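Local structure of glycosyl hydrolases family 31 family protein (Aspergillus niger, 6DRU) at residues D146-G151 / L631-S636. The protein is an alpha-xylosidase of glycoside hydrolase family 31 that releases alpha-xylose from the non-reducing terminal glucose of xyloglucan oligosaccharides. Sequence-based numbering, arbitrary orientation.
Sequences DEQIYG and LVSSNS
Val632 presents its CG1 methyl to two side chains, Gln148 and Tyr150, and this is where the contact is densest. CG1 lies 3.5 Å from CE1 of Tyr150, meeting the ring obliquely. The same methyl is close to the Gln148 amide oxygen, and the valine side chain crosses both partners at about a right angle. It is delivered to them by a torsion that sets CG1 anti to the backbone N of Val632 (chi1 176°). Gln148 spans the gap with a chain extended beyond CG (chi2 -174°), so that its terminal amide reaches the helix. There NE2 rests near CB of Ser633, with CD 3.8 Å from that same CB. The NE2 end is held just outside the two segments, hydrogen-bonded to the carbonyl O of Ser629, one turn back.

Toward Ser633 the contact is more open to solvent, and Gln148 is the one residue across it that this serine meets; the serine OG turns back to the carbonyl O of Gln630. With 142 Å² buried and the closest CA pair, Gln148 to Ser633, 6.5 Å apart, side chains bridge most of the gap. The helix ends in a Schellman motif: Asn635 has positive phi (54°), and Ser636 N to Leu631 O and Asn635 N to Val632 O bond back into the last turn. Asn161 links the segments, bonding Ile149 N and Ser633 O. The contact thus sets helix 628-633 of the C-terminal domain against loop residue Gln148 and strand 149-151, outermost within this chain in the eight-stranded mixed sheet, where Tyr150 pairs with Met182 of strand 176-183.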
loop_
_atom_site.group_PDB
_atom_site.type_symbol
_atom_site.label_atom_id
_atom_site.label_comp_id
_atom_site.label_asym_id
_atom_site.label_seq_id
_atom_site.Cartn_x
_atom_site.Cartn_y
_atom_site.Cartn_z
ATOM N N ASP A 146 38.624 2.572 -4.741
ATOM C CA ASP A 146 39.681 2.076 -3.873
ATOM C C ASP A 146 39.287 2.036 -2.401
ATOM O O ASP A 146 40.101 1.619 -1.568
ATOM C CB ASP A 146 40.942 2.933 -4.052
ATOM C CG ASP A 146 40.713 4.394 -3.697
ATOM O OD1 ASP A 146 40.707 4.735 -2.494
ATOM O OD2 ASP A 146 40.529 5.206 -4.630
ATOM N N GLU A 147 38.071 2.452 -2.057
ATOM C CA GLU A 147 37.695 2.611 -0.661
ATOM C C GLU A 147 37.510 1.253 0.010
ATOM O O GLU A 147 37.245 0.237 -0.636
ATOM C CB GLU A 147 36.408 3.428 -0.538
ATOM C CG GLU A 147 36.315 4.247 0.739
ATOM C CD GLU A 147 35.149 5.216 0.731
ATOM O OE1 GLU A 147 34.762 5.685 1.822
ATOM O OE2 GLU A 147 34.609 5.495 -0.361
ATOM N N GLN A 148 37.661 1.248 1.332
ATOM C CA GLN A 148 37.507 0.048 2.139
ATOM C C GLN A 148 36.532 0.324 3.274
ATOM O O GLN A 148 36.606 1.369 3.926
ATOM C CB GLN A 148 38.855 -0.423 2.695
ATOM C CG GLN A 148 39.852 -0.832 1.625
ATOM C CD GLN A 148 41.120 -1.425 2.206
ATOM O OE1 GLN A 148 41.106 -2.013 3.288
ATOM N NE2 GLN A 148 42.226 -1.265 1.492
ATOM N N ILE A 149 35.620 -0.616 3.503
ATOM C CA ILE A 149 34.559 -0.469 4.494
ATOM C C ILE A 149 34.737 -1.553 5.547
ATOM O O ILE A 149 34.778 -2.744 5.216
ATOM C CB ILE A 149 33.166 -0.555 3.854
ATOM C CG1 ILE A 149 33.028 0.477 2.730
ATOM C CG2 ILE A 149 32.088 -0.365 4.902
ATOM C CD1 ILE A 149 33.292 1.899 3.169
ATOM N N TYR A 150 34.835 -1.143 6.809
ATOM C CA TYR A 150 34.985 -2.056 7.933
ATOM C C TYR A 150 33.804 -1.905 8.880
ATOM O O TYR A 150 33.357 -0.787 9.155
ATOM C CB TYR A 150 36.288 -1.795 8.697
ATOM C CG TYR A 150 37.506 -1.638 7.817
ATOM C CD1 TYR A 150 37.775 -2.547 6.803
ATOM C CD2 TYR A 150 38.386 -0.579 7.999
ATOM C CE1 TYR A 150 38.887 -2.405 5.997
ATOM C CE2 TYR A 150 39.501 -0.429 7.198
ATOM C CZ TYR A 150 39.748 -1.345 6.199
ATOM O OH TYR A 150 40.858 -1.198 5.399
ATOM N N GLY A 151 33.312 -3.031 9.393
ATOM C CA GLY A 151 32.209 -3.016 10.335
ATOM C C GLY A 151 30.930 -3.601 9.778
ATOM O O GLY A 151 30.910 -4.750 9.325
ATOM N N LEU A 631 46.536 -6.210 1.716
ATOM C CA LEU A 631 46.096 -7.481 2.279
ATOM C C LEU A 631 44.694 -7.397 2.868
ATOM O O LEU A 631 44.010 -8.422 2.961
ATOM C CB LEU A 631 47.075 -7.953 3.356
ATOM C CG LEU A 631 48.458 -8.405 2.887
ATOM C CD1 LEU A 631 49.422 -8.483 4.064
ATOM C CD2 LEU A 631 48.361 -9.745 2.178
ATOM N N VAL A 632 44.249 -6.203 3.263
ATOM C CA VAL A 632 42.886 -6.055 3.757
ATOM C C VAL A 632 41.907 -5.883 2.603
ATOM O O VAL A 632 40.803 -6.441 2.626
ATOM C CB VAL A 632 42.809 -4.881 4.749
ATOM C CG1 VAL A 632 41.379 -4.663 5.198
ATOM C CG2 VAL A 632 43.703 -5.147 5.947
ATOM N N SER A 633 42.290 -5.123 1.573
ATOM C CA SER A 633 41.386 -4.901 0.447
ATOM C C SER A 633 41.074 -6.205 -0.274
ATOM O O SER A 633 39.939 -6.424 -0.716
ATOM C CB SER A 633 41.984 -3.886 -0.526
ATOM O OG SER A 633 42.836 -4.521 -1.462
ATOM N N SER A 634 42.063 -7.087 -0.396
ATOM C CA SER A 634 41.880 -8.370 -1.060
ATOM C C SER A 634 41.319 -9.437 -0.132
ATOM O O SER A 634 41.092 -10.566 -0.582
ATOM C CB SER A 634 43.208 -8.851 -1.647
ATOM O OG SER A 634 44.187 -8.996 -0.632
ATOM N N ASN A 635 41.085 -9.103 1.136
ATOM C CA ASN A 635 40.595 -10.051 2.134
ATOM C C ASN A 635 41.489 -11.288 2.197
ATOM O O ASN A 635 41.027 -12.430 2.145
ATOM C CB ASN A 635 39.137 -10.425 1.860
ATOM C CG ASN A 635 38.195 -9.243 2.013
ATOM O OD1 ASN A 635 37.954 -8.760 3.121
ATOM N ND2 ASN A 635 37.666 -8.763 0.893
ATOM N N SER A 636 42.794 -11.044 2.295
ATOM C CA SER A 636 43.759 -12.123 2.448
ATOM C C SER A 636 43.549 -12.844 3.776
ATOM O O SER A 636 43.092 -12.258 4.762
ATOM C CB SER A 636 45.185 -11.574 2.370
ATOM O OG SER A 636 46.131 -12.526 2.823
#